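Local coordinates for BT_4661 (Bacteroides thetaiotaomicron, PDB 4AK2), which binds heparin and heparan sulphate glycans as a SusE-like surface protein, of which this chain is the C-terminal ligand-binding part, at residues G77-T82 and G90-T95. Residues are numbered along the deposited sequence; the frame is centred on the assembly and turned at random. Where two conformers were deposited one is given.
Sequences GQITIT and GMVMVT
I81 and V92 meet methyl to methyl: CD1 of I81 stops 3.6 Å from CG1 of V92, the two side chains reaching tip to tip from facing strands. The chi2 of I81, -73°, turns CD1 aside from the line of the side chain and toward V92, and V92 answers with the branch that lies anti to its own carbonyl carbon. I79 works differently. Its side chain runs on in an extended form (chi2 168°), which carries CD1 across V94 at an oblique angle to within 3.8 Å of CG2, while the same methyl keeps a looser 4.5 Å from CG2 of V92. I79 CD1 is thus shared between two valines, and each strand sends alternate residues, I79 and I81 against V92 and V94, into the interface between the layers.

No hydrogen bond joins the two strands; the axes of segments 79-82 and 90-95 approach to 9.8 Å and their directions differ by 142°, roughly antiparallel. The spacing and the absence of hydrogen bonds are consistent with two beta layers packed face to face, as in a beta-sandwich: strand 79-82 pairs with strand 69-72 in a small hairpin sheet, and strand 89-98 is an inner strand of a four-stranded sheet between 105-115 and 56-63. Beta-branched residues suit both layers, since they accept extended backbones while presenting short methyl-tipped branches that fill the interior. The side chain of I81 lies about 12 Å from a bound sulphated glucosamine, so the contact packs the layers without touching the glycan.

All four touching side chains are buried, and neighbours complete the hydrophobic surroundings. V92 also packs on A70 of the opposing hairpin and on V59, L61 and V111 of its own sheet; I81 touches A70 and F113, and V94 rests on W57.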
ATOM      1  N   GLY A  77      15.620  -2.893 -15.968  1.00 15.38           N
ATOM      2  CA  GLY A  77      14.548  -2.554 -15.045  1.00 14.75           C
ATOM      3  C   GLY A  77      14.386  -3.514 -13.871  1.00 13.67           C
ATOM      4  O   GLY A  77      13.462  -3.356 -13.089  1.00 14.44           O
ATOM      5  N   GLN A  78      15.310  -4.469 -13.687  1.00 14.33           N
ATOM      6  CA  GLN A  78      15.180  -5.436 -12.599  1.00 15.32           C
ATOM      7  C   GLN A  78      15.336  -4.716 -11.284  1.00 13.84           C
ATOM      8  O   GLN A  78      16.330  -3.991 -11.096  1.00 15.78           O
ATOM      9  CB  GLN A  78      16.248  -6.568 -12.676  1.00 16.73           C
ATOM     10  CG  GLN A  78      16.042  -7.636 -11.597  1.00 18.46           C
ATOM     11  CD  GLN A  78      16.667  -9.016 -11.899  1.00 26.25           C
ATOM     12  OE1 GLN A  78      17.827  -9.106 -12.217  1.00 22.80           O
ATOM     13  NE2 GLN A  78      15.877 -10.100 -11.753  1.00 28.24           N
ATOM     14  N   ILE A  79      14.375  -4.908 -10.392  1.00 13.96           N
ATOM     15  CA  ILE A  79      14.442  -4.240  -9.083  1.00 13.70           C
ATOM     16  C   ILE A  79      14.972  -5.222  -8.036  1.00 15.29           C
ATOM     17  O   ILE A  79      14.612  -6.403  -8.031  1.00 15.43           O
ATOM     18  CB  ILE A  79      13.030  -3.822  -8.612  1.00 14.13           C
ATOM     19  CG1 ILE A  79      12.349  -2.932  -9.659  1.00 15.27           C
ATOM     20  CG2 ILE A  79      13.034  -3.195  -7.230  1.00 16.26           C
ATOM     21  CD1 ILE A  79      10.870  -2.728  -9.406  1.00 15.11           C
ATOM     22  N   THR A  80      15.834  -4.734  -7.144  1.00 16.14           N
ATOM     23  CA  THR A  80      16.274  -5.504  -5.987  1.00 15.93           C
ATOM     24  C   THR A  80      15.986  -4.709  -4.719  1.00 14.92           C
ATOM     25  O   THR A  80      16.317  -3.525  -4.634  1.00 17.94           O
ATOM     26  CB  THR A  80      17.792  -5.814  -6.065  1.00 17.56           C
ATOM     27  OG1 THR A  80      18.022  -6.560  -7.252  1.00 18.79           O
ATOM     28  CG2 THR A  80      18.230  -6.622  -4.863  1.00 19.22           C
ATOM     29  N   ILE A  81      15.361  -5.374  -3.748  1.00 16.86           N
ATOM     30  CA  ILE A  81      15.037  -4.787  -2.468  1.00 17.78           C
ATOM     31  C   ILE A  81      15.882  -5.456  -1.392  1.00 17.49           C
ATOM     32  O   ILE A  81      16.065  -6.665  -1.395  1.00 18.24           O
ATOM     33  CB  ILE A  81      13.528  -4.996  -2.121  1.00 19.24           C
ATOM     34  CG1 ILE A  81      12.657  -4.455  -3.220  1.00 21.55           C
ATOM     35  CG2 ILE A  81      13.211  -4.276  -0.818  1.00 21.83           C
ATOM     36  CD1 ILE A  81      12.605  -2.952  -3.258  1.00 25.50           C
ATOM     37  N   THR A  82      16.363  -4.645  -0.446  1.00 17.62           N
ATOM     38  CA  THR A  82      17.053  -5.174   0.737  1.00 18.99           C
ATOM     39  C   THR A  82      16.494  -4.530   2.001  1.00 17.08           C
ATOM     40  O   THR A  82      15.964  -3.410   1.959  1.00 18.99           O
ATOM     41  CB  THR A  82      18.584  -4.947   0.694  1.00 20.73           C
ATOM     42  OG1 THR A  82      18.852  -3.544   0.653  1.00 23.12           O
ATOM     43  CG2 THR A  82      19.192  -5.634  -0.521  1.00 21.12           C
ATOM     44  N   GLY A  90       6.742  -2.884   1.661  1.00 14.34           N
ATOM     45  CA  GLY A  90       7.580  -1.788   1.204  1.00 14.39           C
ATOM     46  C   GLY A  90       7.020  -1.224  -0.091  1.00 12.44           C
ATOM     47  O   GLY A  90       6.136  -1.832  -0.759  1.00 13.61           O
ATOM     48  N   MET A  91       7.536  -0.085  -0.518  1.00 12.69           N
ATOM     49  CA  MET A  91       7.062   0.623  -1.707  0.66 11.54           C
ATOM     50  C   MET A  91       8.259   1.318  -2.367  1.00 12.81           C
ATOM     51  O   MET A  91       9.055   1.962  -1.642  1.00 14.20           O
ATOM     52  CB  MET A  91       6.006   1.643  -1.295  0.66 12.41           C
ATOM     53  CG  MET A  91       5.541   2.542  -2.420  0.66 13.14           C
ATOM     54  SD  MET A  91       4.540   3.883  -1.734  0.66 14.00           S
ATOM     55  CE  MET A  91       4.097   4.721  -3.252  0.66 15.72           C
ATOM     56  N   VAL A  92       8.390   1.220  -3.671  1.00 12.19           N
ATOM     57  CA  VAL A  92       9.337   1.974  -4.457  1.00 12.51           C
ATOM     58  C   VAL A  92       8.589   2.772  -5.521  1.00 12.59           C
ATOM     59  O   VAL A  92       7.471   2.390  -5.925  1.00 14.40           O
ATOM     60  CB  VAL A  92      10.458   1.116  -5.111  1.00 14.00           C
ATOM     61  CG1 VAL A  92      11.179   0.257  -4.071  1.00 16.70           C
ATOM     62  CG2 VAL A  92       9.875   0.232  -6.201  1.00 13.97           C
ATOM     63  N   MET A  93       9.156   3.847  -6.027  1.00 13.54           N
ATOM     64  CA  MET A  93       8.720   4.503  -7.247  1.00 13.61           C
ATOM     65  C   MET A  93       9.739   4.213  -8.344  1.00 12.99           C
ATOM     66  O   MET A  93      10.939   4.499  -8.168  1.00 14.18           O
ATOM     67  CB  MET A  93       8.570   6.016  -7.044  1.00 15.41           C
ATOM     68  CG  MET A  93       7.406   6.414  -6.151  1.00 17.30           C
ATOM     69  SD  MET A  93       5.744   6.002  -6.807  1.00 17.86           S
ATOM     70  CE  MET A  93       5.796   6.959  -8.307  1.00 19.79           C
ATOM     71  N   VAL A  94       9.255   3.621  -9.452  1.00 13.12           N
ATOM     72  CA  VAL A  94      10.066   3.363 -10.640  1.00 13.55           C
ATOM     73  C   VAL A  94       9.842   4.429 -11.656  1.00 12.92           C
ATOM     74  O   VAL A  94       8.663   4.773 -11.921  1.00 13.82           O
ATOM     75  CB  VAL A  94       9.810   1.982 -11.229  1.00 12.67           C
ATOM     76  CG1 VAL A  94      10.585   1.799 -12.524  1.00 13.74           C
ATOM     77  CG2 VAL A  94      10.152   0.931 -10.204  1.00 14.55           C
ATOM     78  N   THR A  95      10.940   5.006 -12.162  1.00 13.97           N
ATOM     79  CA  THR A  95      10.812   5.953 -13.283  1.00 14.17           C
ATOM     80  C   THR A  95      11.451   5.350 -14.512  1.00 14.83           C
ATOM     81  O   THR A  95      12.583   4.844 -14.439  1.00 17.08           O
ATOM     82  CB  THR A  95      11.475   7.302 -12.932  1.00 16.65           C
ATOM     83  OG1 THR A  95      10.821   7.835 -11.783  1.00 17.20           O
ATOM     84  CG2 THR A  95      11.336   8.313 -14.052  1.00 18.34           C
TER